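Local atomic coordinates of EchA16_2 (Mycobacterium avium subsp. paratuberculosis, PDB entry 3QYR), a protein that probably catalyses the reversible hydration of the double bond of 2-enoyl-CoA thioesters to 3-hydroxyacyl-CoA. Residues Asp38-Phe41 and Gly42-Asp46; Asp160-Ser163 and Ala164-Leu168; Val176-His179 and Asp180-Leu183; His209-Asp212 and Asp213-Ser217; Leu220-Glu223 and Ala224-Arg228. All coordinates share one frame; numbering follows the deposited sequence.

Contact 1 of 5, residues Asp38-Phe41 and Gly42-Asp46; sequences DRFF and GALAD
L44 lies over one face of the F40 ring from one helical turn further on, and the two side chains cross obliquely instead of running alongside each other. The touch falls at the rim of the ring: CD1 of L44 is 3.6 Å from F40 CE2 and 3.9 Å from F40 CZ, while CG of L44 stands 4.2 Å above the F40 ring plane. The first torsions account for the meeting. F40 carries its CG opposite the backbone N and beside its own carbonyl carbon (chi1 175°), so that the far end of the ring leans toward the following turn; L44 has CG beside its backbone N (chi1 -74°), which brings the isobutyl group back to meet it. F41 adopts the setting of L44, and CD2 of F40 lies over one face of the F41 ring, near its rim, whereas W137 meets the F41 ring edge-to-face. F40, F41 and L44 belong to helix 34-49, the connecting helix of a beta-alpha-beta crossover between the parallel strands 18-23 and 55-60 of the crotonase-like fold. The F40-L44 pair is turned to the sheet: F40 rests on L23 and I58, and L44 on L21 and V56. Ordinary helical bonds set the spacing beneath it, with L44 N donating to F40 O at 3.0 Å. G42 N reaches D38 O, also at 3.0 Å, and A43 presses its CB to 3.3 Å from R39 O, beside L10 and L21. At the exposed start of the segment, D38 directs OD1 into a salt bridge with R86.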
loop_
_atom_site.group_PDB
_atom_site.type_symbol
_atom_site.label_atom_id
_atom_site.label_comp_id
_atom_site.label_asym_id
_atom_site.label_seq_id
_atom_site.Cartn_x
_atom_site.Cartn_y
_atom_site.Cartn_z
ATOM N N ASP A 38 -3.033 -12.280 -31.124
ATOM C CA ASP A 38 -3.238 -13.669 -30.742
ATOM C C ASP A 38 -1.922 -14.422 -30.914
ATOM O O ASP A 38 -1.549 -15.203 -30.059
ATOM C CB ASP A 38 -4.395 -14.348 -31.534
ATOM C CG ASP A 38 -5.789 -13.751 -31.205
ATOM O OD1 ASP A 38 -5.893 -12.870 -30.303
ATOM O OD2 ASP A 38 -6.768 -14.157 -31.870
ATOM N N ARG A 39 -1.198 -14.125 -31.996
ATOM C CA ARG A 39 0.067 -14.816 -32.296
ATOM C C ARG A 39 1.179 -14.475 -31.321
ATOM O O ARG A 39 1.927 -15.373 -30.893
ATOM C CB ARG A 39 0.514 -14.516 -33.718
ATOM C CG ARG A 39 -0.277 -15.326 -34.757
ATOM C CD ARG A 39 0.438 -16.604 -35.172
ATOM N NE ARG A 39 1.250 -16.336 -36.376
ATOM C CZ ARG A 39 2.426 -16.908 -36.674
ATOM N NH1 ARG A 39 3.041 -16.554 -37.804
ATOM N NH2 ARG A 39 3.000 -17.811 -35.855
ATOM N N PHE A 40 1.270 -13.199 -30.963
ATOM C CA PHE A 40 2.347 -12.735 -30.119
ATOM C C PHE A 40 2.132 -13.196 -28.686
ATOM O O PHE A 40 2.990 -13.848 -28.082
ATOM C CB PHE A 40 2.432 -11.214 -30.176
ATOM C CG PHE A 40 3.457 -10.634 -29.240
ATOM C CD1 PHE A 40 4.793 -10.682 -29.551
ATOM C CD2 PHE A 40 3.068 -10.059 -28.022
ATOM C CE1 PHE A 40 5.746 -10.137 -28.684
ATOM C CE2 PHE A 40 4.021 -9.508 -27.145
ATOM C CZ PHE A 40 5.353 -9.534 -27.482
ATOM N N PHE A 41 0.967 -12.874 -28.147
ATOM C CA PHE A 41 0.657 -13.274 -26.772
ATOM C C PHE A 41 0.667 -14.792 -26.599
ATOM O O PHE A 41 1.165 -15.299 -25.589
ATOM C CB PHE A 41 -0.654 -12.653 -26.292
ATOM C CG PHE A 41 -0.587 -11.151 -26.163
ATOM C CD1 PHE A 41 0.294 -10.564 -25.282
ATOM C CD2 PHE A 41 -1.398 -10.331 -26.925
ATOM C CE1 PHE A 41 0.357 -9.203 -25.142
ATOM C CE2 PHE A 41 -1.340 -8.980 -26.808
ATOM C CZ PHE A 41 -0.461 -8.406 -25.904
ATOM N N GLY A 42 0.169 -15.508 -27.597
ATOM C CA GLY A 42 0.206 -16.974 -27.580
ATOM C C GLY A 42 1.647 -17.464 -27.498
ATOM O O GLY A 42 1.960 -18.352 -26.702
ATOM N N ALA A 43 2.528 -16.851 -28.295
ATOM C CA ALA A 43 3.953 -17.209 -28.301
ATOM C C ALA A 43 4.655 -16.934 -26.964
ATOM O O ALA A 43 5.542 -17.679 -26.568
ATOM C CB ALA A 43 4.678 -16.504 -29.434
ATOM N N LEU A 44 4.287 -15.869 -26.273
ATOM C CA LEU A 44 4.888 -15.632 -24.959
ATOM C C LEU A 44 4.435 -16.761 -24.000
ATOM O O LEU A 44 5.223 -17.317 -23.235
ATOM C CB LEU A 44 4.542 -14.243 -24.421
ATOM C CG LEU A 44 5.244 -13.004 -25.036
ATOM C CD1 LEU A 44 4.665 -11.745 -24.382
ATOM C CD2 LEU A 44 6.753 -12.995 -24.876
ATOM N N ALA A 45 3.170 -17.133 -24.098
ATOM C CA ALA A 45 2.637 -18.142 -23.226
ATOM C C ALA A 45 3.410 -19.420 -23.422
ATOM O O ALA A 45 3.923 -19.956 -22.447
ATOM C CB ALA A 45 1.138 -18.359 -23.460
ATOM N N ASP A 46 3.503 -19.890 -24.665
ATOM C CA ASP A 46 4.218 -21.123 -24.991
ATOM C C ASP A 46 5.665 -21.137 -24.465
ATOM O O ASP A 46 6.112 -22.140 -23.921
ATOM C CB ASP A 46 4.216 -21.355 -26.526
ATOM C CG ASP A 46 2.803 -21.568 -27.089
ATOM O OD1 ASP A 46 1.893 -21.836 -26.278
ATOM O OD2 ASP A 46 2.587 -21.465 -28.330
#

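Contact 2 of 5, residues Asp160-Ser163 and Ala164-Leu168; sequences DYLS and AADAL
S163 holds its OG between the backbone N and the carbonyl carbon (chi1 71°), the crowded position, and this rotation brings the hydroxyl oxygen over the first turn of the helix to accept from D166 N at 3.3 Å with an N-H...O angle of 148°. Its neighbour L162 takes a different setting: CG opposite the backbone N (chi1 -176°) carries both methyls forward along the same turn. S163 is thus the N-cap of helix 164-170. Its carbonyl works as well as its hydroxyl, since S163 O accepts from A167 N at 3.0 Å. The D166 amide has two acceptors on S163, the hydroxyl and, weakly, the carbonyl, at a helix start where backbone N-H groups would otherwise lack them. L162 places CD1 3.4 Å from D166 CB and CD2 4.0 Å from A167 CB; just before the N-cap and five residues on, L162 and A167 hold the positions of a hydrophobic staple, though a modest one with an alanine as partner. The D166 carboxylate lies beside the serine, its CG 3.5 Å from S163 OG, but turns OD1 to a salt bridge with R169; a negative group in this first turn should also suit the helix dipole. L162 enters the cap from the short, weakly bonded strand 162-163, whose backbone bonds to F124 of strand 123-125. Beyond the cap, A167 packs on F124 and L172, while A164 and L168 lean on V176 of strand 176-177, and L168 also meets R169 of a second subunit.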
loop_
_atom_site.group_PDB
_atom_site.type_symbol
_atom_site.label_atom_id
_atom_site.label_comp_id
_atom_site.label_asym_id
_atom_site.label_seq_id
_atom_site.Cartn_x
_atom_site.Cartn_y
_atom_site.Cartn_z
ATOM N N ASP A 160 4.777 13.858 -28.472
ATOM C CA ASP A 160 6.105 13.925 -29.112
ATOM C C ASP A 160 6.987 12.679 -28.925
ATOM O O ASP A 160 6.785 11.904 -27.997
ATOM C CB ASP A 160 6.877 15.167 -28.607
ATOM C CG ASP A 160 6.183 16.457 -28.988
ATOM O OD1 ASP A 160 5.336 16.391 -29.887
ATOM O OD2 ASP A 160 6.465 17.517 -28.408
ATOM N N TYR A 161 7.964 12.521 -29.815
ATOM C CA TYR A 161 8.881 11.391 -29.800
ATOM C C TYR A 161 10.026 11.612 -28.820
ATOM O O TYR A 161 10.604 12.703 -28.764
ATOM C CB TYR A 161 9.527 11.178 -31.185
ATOM C CG TYR A 161 8.785 10.263 -32.147
ATOM C CD1 TYR A 161 8.651 8.895 -31.876
ATOM C CD2 TYR A 161 8.258 10.761 -33.355
ATOM C CE1 TYR A 161 7.989 8.049 -32.760
ATOM C CE2 TYR A 161 7.596 9.933 -34.236
ATOM C CZ TYR A 161 7.467 8.573 -33.925
ATOM O OH TYR A 161 6.826 7.751 -34.785
ATOM N N LEU A 162 10.361 10.546 -28.087
ATOM C CA LEU A 162 11.546 10.473 -27.267
ATOM C C LEU A 162 12.601 9.686 -28.036
ATOM O O LEU A 162 12.374 8.535 -28.471
ATOM C CB LEU A 162 11.218 9.775 -25.970
ATOM C CG LEU A 162 12.329 9.690 -24.927
ATOM C CD1 LEU A 162 12.566 11.084 -24.329
ATOM C CD2 LEU A 162 11.966 8.621 -23.881
ATOM N N SER A 163 13.753 10.326 -28.218
ATOM C CA SER A 163 14.866 9.749 -28.957
ATOM C C SER A 163 15.524 8.645 -28.098
ATOM O O SER A 163 15.261 8.545 -26.878
ATOM C CB SER A 163 15.900 10.833 -29.290
ATOM O OG SER A 163 16.567 11.237 -28.118
ATOM N N ALA A 164 16.348 7.829 -28.751
ATOM C CA ALA A 164 17.071 6.757 -28.084
ATOM C C ALA A 164 18.030 7.332 -27.047
ATOM O O ALA A 164 18.134 6.820 -25.929
ATOM C CB ALA A 164 17.839 5.908 -29.101
ATOM N N ALA A 165 18.715 8.401 -27.421
ATOM C CA ALA A 165 19.650 9.076 -26.509
ATOM C C ALA A 165 18.950 9.528 -25.209
ATOM O O ALA A 165 19.500 9.394 -24.126
ATOM C CB ALA A 165 20.335 10.269 -27.212
ATOM N N ASP A 166 17.720 10.019 -25.323
ATOM C CA ASP A 166 17.010 10.565 -24.168
ATOM C C ASP A 166 16.410 9.428 -23.376
ATOM O O ASP A 166 16.320 9.513 -22.172
ATOM C CB ASP A 166 15.935 11.582 -24.601
ATOM C CG ASP A 166 16.523 12.910 -25.099
ATOM O OD1 ASP A 166 17.715 13.171 -24.827
ATOM O OD2 ASP A 166 15.796 13.707 -25.752
ATOM N N ALA A 167 16.032 8.335 -24.032
ATOM C CA ALA A 167 15.533 7.185 -23.301
ATOM C C ALA A 167 16.611 6.603 -22.423
ATOM O O ALA A 167 16.345 6.206 -21.296
ATOM C CB ALA A 167 15.014 6.132 -24.258
ATOM N N LEU A 168 17.839 6.547 -22.932
ATOM C CA LEU A 168 18.990 6.103 -22.130
ATOM C C LEU A 168 19.221 7.049 -20.953
ATOM O O LEU A 168 19.453 6.619 -19.833
ATOM C CB LEU A 168 20.250 6.023 -22.990
ATOM C CG LEU A 168 21.498 5.485 -22.283
ATOM C CD1 LEU A 168 21.320 3.951 -21.951
ATOM C CD2 LEU A 168 22.776 5.804 -23.118
#

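Contact 3 of 5, residues Val176-His179 and Asp180-Leu183; sequences VVPH and DQLL
P178 and Q181 bracket a short 3-10 turn that links strand 176-177, an outermost strand of the main mixed sheet within the chain, to helix 182-195. Two successive bonds, each spanning three residues, define it: Q181 N gives its hydrogen to P178 O at 2.8 Å with an N-H...O angle of 157°, and L182 N reaches H179 O at 3.2 Å. Both donors come from well above the plane of the carbonyl they use, consistent with the tight winding. The Q181 side chain then folds back over the proline at a slant. Its CG sits beside the backbone N (chi1 -61°) and the chain runs extended from there, laying the amide against the ring, with NE2 3.6 Å from P178 CG and 3.7 Å from P178 CD. The touch is one of packing, without a hydrogen bond between the two side chains. H179 turns its imidazole away from the turn, toward S119 and D62, where ND1 is paired with S119 OG and NE2 with D62 OD2; two bonded nitrogens should fix the rotation of the ring and tie the turn to the end of strand 115-119. On the buried flank L182 packs on I117 of that same strand. V177, at the end of strand 176-177, sets its CG2 methyl 3.8 Å from L182 CA.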
loop_
_atom_site.group_PDB
_atom_site.type_symbol
_atom_site.label_atom_id
_atom_site.label_comp_id
_atom_site.label_asym_id
_atom_site.label_seq_id
_atom_site.Cartn_x
_atom_site.Cartn_y
_atom_site.Cartn_z
ATOM N N VAL A 176 22.098 1.838 -25.647
ATOM C CA VAL A 176 21.857 2.214 -27.046
ATOM C C VAL A 176 23.074 1.792 -27.881
ATOM O O VAL A 176 24.204 2.065 -27.492
ATOM C CB VAL A 176 21.578 3.713 -27.172
ATOM C CG1 VAL A 176 21.493 4.154 -28.640
ATOM C CG2 VAL A 176 20.275 4.047 -26.438
ATOM N N VAL A 177 22.839 1.074 -28.986
ATOM C CA VAL A 177 23.936 0.620 -29.866
ATOM C C VAL A 177 23.671 0.989 -31.326
ATOM O O VAL A 177 22.564 1.401 -31.682
ATOM C CB VAL A 177 24.153 -0.904 -29.796
ATOM C CG1 VAL A 177 24.727 -1.302 -28.434
ATOM C CG2 VAL A 177 22.861 -1.636 -30.137
ATOM N N PRO A 178 24.682 0.864 -32.177
ATOM C CA PRO A 178 24.421 1.157 -33.567
ATOM C C PRO A 178 23.495 0.110 -34.147
ATOM O O PRO A 178 23.553 -1.054 -33.768
ATOM C CB PRO A 178 25.812 1.078 -34.204
ATOM C CG PRO A 178 26.759 1.497 -33.088
ATOM C CD PRO A 178 26.128 0.790 -31.886
ATOM N N HIS A 179 22.651 0.541 -35.072
ATOM C CA HIS A 179 21.576 -0.286 -35.581
ATOM C C HIS A 179 21.984 -1.709 -35.898
ATOM O O HIS A 179 21.280 -2.632 -35.513
ATOM C CB HIS A 179 20.898 0.353 -36.813
ATOM C CG HIS A 179 19.656 -0.374 -37.237
ATOM N ND1 HIS A 179 18.530 -0.446 -36.439
ATOM C CD2 HIS A 179 19.389 -1.132 -38.332
ATOM C CE1 HIS A 179 17.606 -1.179 -37.044
ATOM N NE2 HIS A 179 18.105 -1.615 -38.190
ATOM N N ASP A 180 23.101 -1.900 -36.590
ATOM C CA ASP A 180 23.485 -3.258 -37.034
ATOM C C ASP A 180 24.077 -4.138 -35.925
ATOM O O ASP A 180 24.388 -5.306 -36.165
ATOM C CB ASP A 180 24.407 -3.248 -38.281
ATOM C CG ASP A 180 25.742 -2.533 -38.051
ATOM O OD1 ASP A 180 26.266 -2.458 -36.917
ATOM O OD2 ASP A 180 26.287 -2.018 -39.046
ATOM N N GLN A 181 24.236 -3.585 -34.724
ATOM C CA GLN A 181 24.656 -4.357 -33.561
ATOM C C GLN A 181 23.470 -4.762 -32.658
ATOM O O GLN A 181 23.672 -5.481 -31.674
ATOM C CB GLN A 181 25.673 -3.562 -32.737
ATOM C CG GLN A 181 26.995 -3.193 -33.474
ATOM C CD GLN A 181 27.987 -2.427 -32.565
ATOM O OE1 GLN A 181 28.048 -2.690 -31.354
ATOM N NE2 GLN A 181 28.744 -1.476 -33.136
ATOM N N LEU A 182 22.247 -4.326 -32.994
ATOM C CA LEU A 182 21.133 -4.445 -32.042
ATOM C C LEU A 182 20.926 -5.870 -31.542
ATOM O O LEU A 182 20.918 -6.104 -30.328
ATOM C CB LEU A 182 19.821 -3.897 -32.600
ATOM C CG LEU A 182 18.596 -4.094 -31.684
ATOM C CD1 LEU A 182 18.768 -3.433 -30.330
ATOM C CD2 LEU A 182 17.320 -3.583 -32.351
ATOM N N LEU A 183 20.759 -6.828 -32.456
ATOM C CA LEU A 183 20.497 -8.191 -32.026
ATOM C C LEU A 183 21.716 -8.818 -31.355
ATOM O O LEU A 183 21.575 -9.544 -30.370
ATOM C CB LEU A 183 19.964 -9.041 -33.175
ATOM C CG LEU A 183 18.460 -8.769 -33.389
ATOM C CD1 LEU A 183 17.950 -9.560 -34.546
ATOM C CD2 LEU A 183 17.657 -9.116 -32.173
#

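Contact 4 of 5, residues His209-Asp212 and Asp213-Ser217; sequences HRID and DAQTS
The backbone from H209 to S217 is regular helix, with D213 N bonded to H209 O, yet D212 O takes two donors: T216 N at 3.0 Å in its carbonyl plane, and Q215 N at 2.9 Å from above that plane. The side chains converge on a water. D212 has CG opposite its backbone N (chi1 -178°), which tilts the carboxylate forward along the helix so that it crosses T216 at about a right angle; T216 CG2 lies 3.7 Å from D212 OD1. The water gives one hydrogen to D212 OD2 at 2.6 Å and the other to D213 OD1 at 2.5 Å, and accepts from T216 OG1 at 2.5 Å, lengths that are short and not to be read closely. OD1 of D212 is held by Q145 of helix 139-147, on which T216 also packs, and R153 of a second subunit lies against H209 and D212. Further along, S217 OG donates to D213 O at 2.7 Å. With OD2 of D212 only 4.2 Å from OD1 of D213, the adjacent carboxylates would be expected to repel one another; a water that spends both hydrogens on them probably eases that strain, and the threonine hydroxyl, as donor, would help to orient it.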
loop_
_atom_site.group_PDB
_atom_site.type_symbol
_atom_site.label_atom_id
_atom_site.label_comp_id
_atom_site.label_asym_id
_atom_site.label_seq_id
_atom_site.Cartn_x
_atom_site.Cartn_y
_atom_site.Cartn_z
ATOM N N HIS A 209 9.188 -9.919 -9.979
ATOM C CA HIS A 209 7.846 -9.658 -10.553
ATOM C C HIS A 209 6.771 -9.491 -9.470
ATOM O O HIS A 209 5.875 -8.654 -9.632
ATOM C CB HIS A 209 7.381 -10.756 -11.534
ATOM C CG HIS A 209 8.074 -10.736 -12.861
ATOM N ND1 HIS A 209 7.914 -11.737 -13.791
ATOM C CD2 HIS A 209 8.931 -9.849 -13.416
ATOM C CE1 HIS A 209 8.630 -11.456 -14.866
ATOM N NE2 HIS A 209 9.282 -10.331 -14.653
ATOM N N ARG A 210 6.843 -10.268 -8.391
ATOM C CA ARG A 210 5.883 -10.130 -7.261
ATOM C C ARG A 210 6.023 -8.796 -6.525
ATOM O O ARG A 210 5.027 -8.140 -6.186
ATOM C CB ARG A 210 5.999 -11.295 -6.250
ATOM C CG ARG A 210 5.052 -12.467 -6.578
ATOM C CD ARG A 210 5.125 -13.631 -5.581
ATOM N NE ARG A 210 6.520 -14.073 -5.351
ATOM C CZ ARG A 210 7.109 -15.138 -5.907
ATOM N NH1 ARG A 210 8.393 -15.417 -5.611
ATOM N NH2 ARG A 210 6.442 -15.912 -6.769
ATOM N N ILE A 211 7.268 -8.406 -6.291
ATOM C CA ILE A 211 7.569 -7.144 -5.647
ATOM C C ILE A 211 7.024 -5.974 -6.493
ATOM O O ILE A 211 6.287 -5.128 -5.983
ATOM C CB ILE A 211 9.088 -7.023 -5.382
ATOM C CG1 ILE A 211 9.504 -8.072 -4.324
ATOM C CG2 ILE A 211 9.459 -5.620 -4.955
ATOM C CD1 ILE A 211 10.993 -8.193 -4.099
ATOM N N ASP A 212 7.342 -5.965 -7.785
ATOM C CA ASP A 212 6.829 -4.923 -8.683
ATOM C C ASP A 212 5.328 -4.937 -8.749
ATOM O O ASP A 212 4.683 -3.866 -8.649
ATOM C CB ASP A 212 7.343 -5.088 -10.102
ATOM C CG ASP A 212 6.863 -3.995 -11.003
ATOM O OD1 ASP A 212 7.121 -2.828 -10.642
ATOM O OD2 ASP A 212 6.251 -4.282 -12.055
ATOM N N ASP A 213 4.763 -6.126 -8.933
ATOM C CA ASP A 213 3.312 -6.240 -9.055
ATOM C C ASP A 213 2.592 -5.665 -7.801
ATOM O O ASP A 213 1.544 -5.032 -7.918
ATOM C CB ASP A 213 2.872 -7.699 -9.301
ATOM C CG ASP A 213 3.040 -8.154 -10.754
ATOM O OD1 ASP A 213 3.386 -7.343 -11.664
ATOM O OD2 ASP A 213 2.834 -9.362 -10.992
ATOM N N ALA A 214 3.162 -5.886 -6.612
ATOM C CA ALA A 214 2.562 -5.372 -5.396
ATOM C C ALA A 214 2.436 -3.831 -5.433
ATOM O O ALA A 214 1.543 -3.253 -4.797
ATOM C CB ALA A 214 3.337 -5.821 -4.199
ATOM N N GLN A 215 3.312 -3.189 -6.210
ATOM C CA GLN A 215 3.290 -1.738 -6.353
ATOM C C GLN A 215 2.373 -1.241 -7.488
ATOM O O GLN A 215 1.781 -0.196 -7.380
ATOM C CB GLN A 215 4.722 -1.226 -6.643
ATOM C CG GLN A 215 5.561 -0.993 -5.405
ATOM C CD GLN A 215 7.053 -1.264 -5.624
ATOM O OE1 GLN A 215 7.459 -1.943 -6.603
ATOM N NE2 GLN A 215 7.887 -0.745 -4.682
ATOM N N THR A 216 2.332 -1.974 -8.592
ATOM C CA THR A 216 1.638 -1.550 -9.795
ATOM C C THR A 216 0.136 -1.881 -9.744
ATOM O O THR A 216 -0.675 -1.225 -10.377
ATOM C CB THR A 216 2.269 -2.255 -11.023
ATOM O OG1 THR A 216 2.338 -3.671 -10.783
ATOM C CG2 THR A 216 3.655 -1.739 -11.286
ATOM N N SER A 217 -0.248 -2.874 -8.969
ATOM C CA SER A 217 -1.613 -3.402 -9.018
ATOM C C SER A 217 -2.682 -2.354 -8.769
ATOM O O SER A 217 -3.642 -2.290 -9.517
ATOM C CB SER A 217 -1.780 -4.561 -8.027
ATOM O OG SER A 217 -0.992 -5.683 -8.451
HETATM O O HOH W 1 3.736 -5.023 -12.402
#

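Contact 5 of 5, residues Leu220-Glu223 and Ala224-Arg228; sequences LWQE and AMAAR
W221 and M225 form the close-packed flank of this helical turn. The methionine doubles back on itself at chi2 and chi3 and spreads over one face of the indole: CG sits 3.5 Å from W221 NE1, SD is 3.6 Å from W221 CZ2, and CE rides above the six-membered ring, 4.0 Å from its centroid and 21° off the normal, a CH-pi contact. The sulfur itself views that ring obliquely. W221 meets it by carrying CG opposite the backbone N (chi1 180°), which swings the indole along the helix, and M225 N bonds to W221 O at 2.8 Å beneath. Side-chain contact is slighter elsewhere, though the helical bonds continue. On this looser side Q222 bends at chi2 and grazes A226 with OE1 3.6 Å from CB, but that oxygen is claimed by S207 and R210 of a fourth subunit. E223 is buried and runs extended, and its carboxylate turns away to G138 N and S140 OG. W221 also packs against S217 of a third subunit, and L220 against W221 of that subunit. A Met-aromatic contact four residues apart is thus built into helix 198-234 where it meets its neighbours, in keeping with the C-terminal helical region through which crotonase-family subunits assemble.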
loop_
_atom_site.group_PDB
_atom_site.type_symbol
_atom_site.label_atom_id
_atom_site.label_comp_id
_atom_site.label_asym_id
_atom_site.label_seq_id
_atom_site.Cartn_x
_atom_site.Cartn_y
_atom_site.Cartn_z
ATOM N N LEU A 220 -2.799 -0.199 -11.923
ATOM C CA LEU A 220 -3.397 -0.867 -13.062
ATOM C C LEU A 220 -4.926 -0.931 -12.916
ATOM O O LEU A 220 -5.638 -0.613 -13.872
ATOM C CB LEU A 220 -2.779 -2.244 -13.270
ATOM C CG LEU A 220 -1.273 -2.178 -13.615
ATOM C CD1 LEU A 220 -0.635 -3.579 -13.570
ATOM C CD2 LEU A 220 -1.043 -1.486 -14.968
ATOM N N TRP A 221 -5.440 -1.261 -11.731
ATOM C CA TRP A 221 -6.892 -1.197 -11.518
ATOM C C TRP A 221 -7.459 0.223 -11.821
ATOM O O TRP A 221 -8.455 0.386 -12.525
ATOM C CB TRP A 221 -7.277 -1.659 -10.097
ATOM C CG TRP A 221 -8.747 -1.598 -9.861
ATOM C CD1 TRP A 221 -9.431 -0.630 -9.191
ATOM C CD2 TRP A 221 -9.713 -2.514 -10.344
ATOM N NE1 TRP A 221 -10.803 -0.898 -9.208
ATOM C CE2 TRP A 221 -10.990 -2.042 -9.936
ATOM C CE3 TRP A 221 -9.638 -3.690 -11.082
ATOM C CZ2 TRP A 221 -12.161 -2.709 -10.258
ATOM C CZ3 TRP A 221 -10.816 -4.360 -11.397
ATOM C CH2 TRP A 221 -12.051 -3.856 -10.999
ATOM N N GLN A 222 -6.808 1.251 -11.311
ATOM C CA GLN A 222 -7.242 2.617 -11.549
ATOM C C GLN A 222 -7.116 3.000 -13.037
ATOM O O GLN A 222 -8.006 3.643 -13.590
ATOM C CB GLN A 222 -6.470 3.533 -10.611
ATOM C CG GLN A 222 -6.284 4.963 -11.078
ATOM C CD GLN A 222 -7.580 5.674 -11.402
ATOM O OE1 GLN A 222 -7.656 6.393 -12.433
ATOM N NE2 GLN A 222 -8.616 5.478 -10.543
ATOM N N GLU A 223 -6.049 2.568 -13.700
ATOM C CA GLU A 223 -5.951 2.718 -15.148
ATOM C C GLU A 223 -7.167 2.109 -15.830
ATOM O O GLU A 223 -7.754 2.748 -16.687
ATOM C CB GLU A 223 -4.676 2.081 -15.694
ATOM C CG GLU A 223 -4.635 2.090 -17.193
ATOM C CD GLU A 223 -3.384 1.477 -17.753
ATOM O OE1 GLU A 223 -3.406 0.235 -17.927
ATOM O OE2 GLU A 223 -2.406 2.237 -18.037
ATOM N N ALA A 224 -7.537 0.878 -15.438
ATOM C CA ALA A 224 -8.669 0.184 -16.083
ATOM C C ALA A 224 -9.953 0.932 -15.798
ATOM O O ALA A 224 -10.705 1.199 -16.721
ATOM C CB ALA A 224 -8.782 -1.279 -15.687
ATOM N N MET A 225 -10.195 1.319 -14.543
ATOM C CA MET A 225 -11.430 2.084 -14.220
ATOM C C MET A 225 -11.514 3.400 -14.974
ATOM O O MET A 225 -12.584 3.747 -15.489
ATOM C CB MET A 225 -11.551 2.357 -12.728
ATOM C CG MET A 225 -11.815 1.107 -11.840
ATOM S SD MET A 225 -13.291 0.107 -12.253
ATOM C CE MET A 225 -12.577 -0.979 -13.574
ATOM N N ALA A 226 -10.398 4.113 -15.084
ATOM C CA ALA A 226 -10.365 5.354 -15.873
ATOM C C ALA A 226 -10.776 5.124 -17.340
ATOM O O ALA A 226 -11.493 5.951 -17.927
ATOM C CB ALA A 226 -8.970 6.011 -15.811
ATOM N N ALA A 227 -10.300 4.021 -17.917
ATOM C CA ALA A 227 -10.574 3.702 -19.298
ATOM C C ALA A 227 -12.052 3.331 -19.448
ATOM O O ALA A 227 -12.669 3.760 -20.396
ATOM C CB ALA A 227 -9.633 2.585 -19.822
ATOM N N ARG A 228 -12.626 2.605 -18.483
ATOM C CA ARG A 228 -14.058 2.298 -18.508
ATOM C C ARG A 228 -14.873 3.579 -18.403
ATOM O O ARG A 228 -15.883 3.695 -19.094
ATOM C CB ARG A 228 -14.502 1.294 -17.405
#

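All five contacts are partly buried. Contact 1 lies nearest the chain's centre and contact 5 farthest out, about 13 and 19 Å from it, centre to centre. Contact 1 is mainly apolar, seating a crossover helix on the main sheet. Contacts 2 and 3 are helix starts following short strands, one capped by a serine and the other entered through a 3-10 turn; they touch where V176 CG2 comes 3.5 Å from A164 O. Contacts 4 and 5 share helix 198-234, with centres about 16 Å apart, and both also touch other subunits. The side chains of contact 4 meet through polar groups, those of contact 5 mainly through apolar ones, and residues of the two pack on each other across a subunit interface.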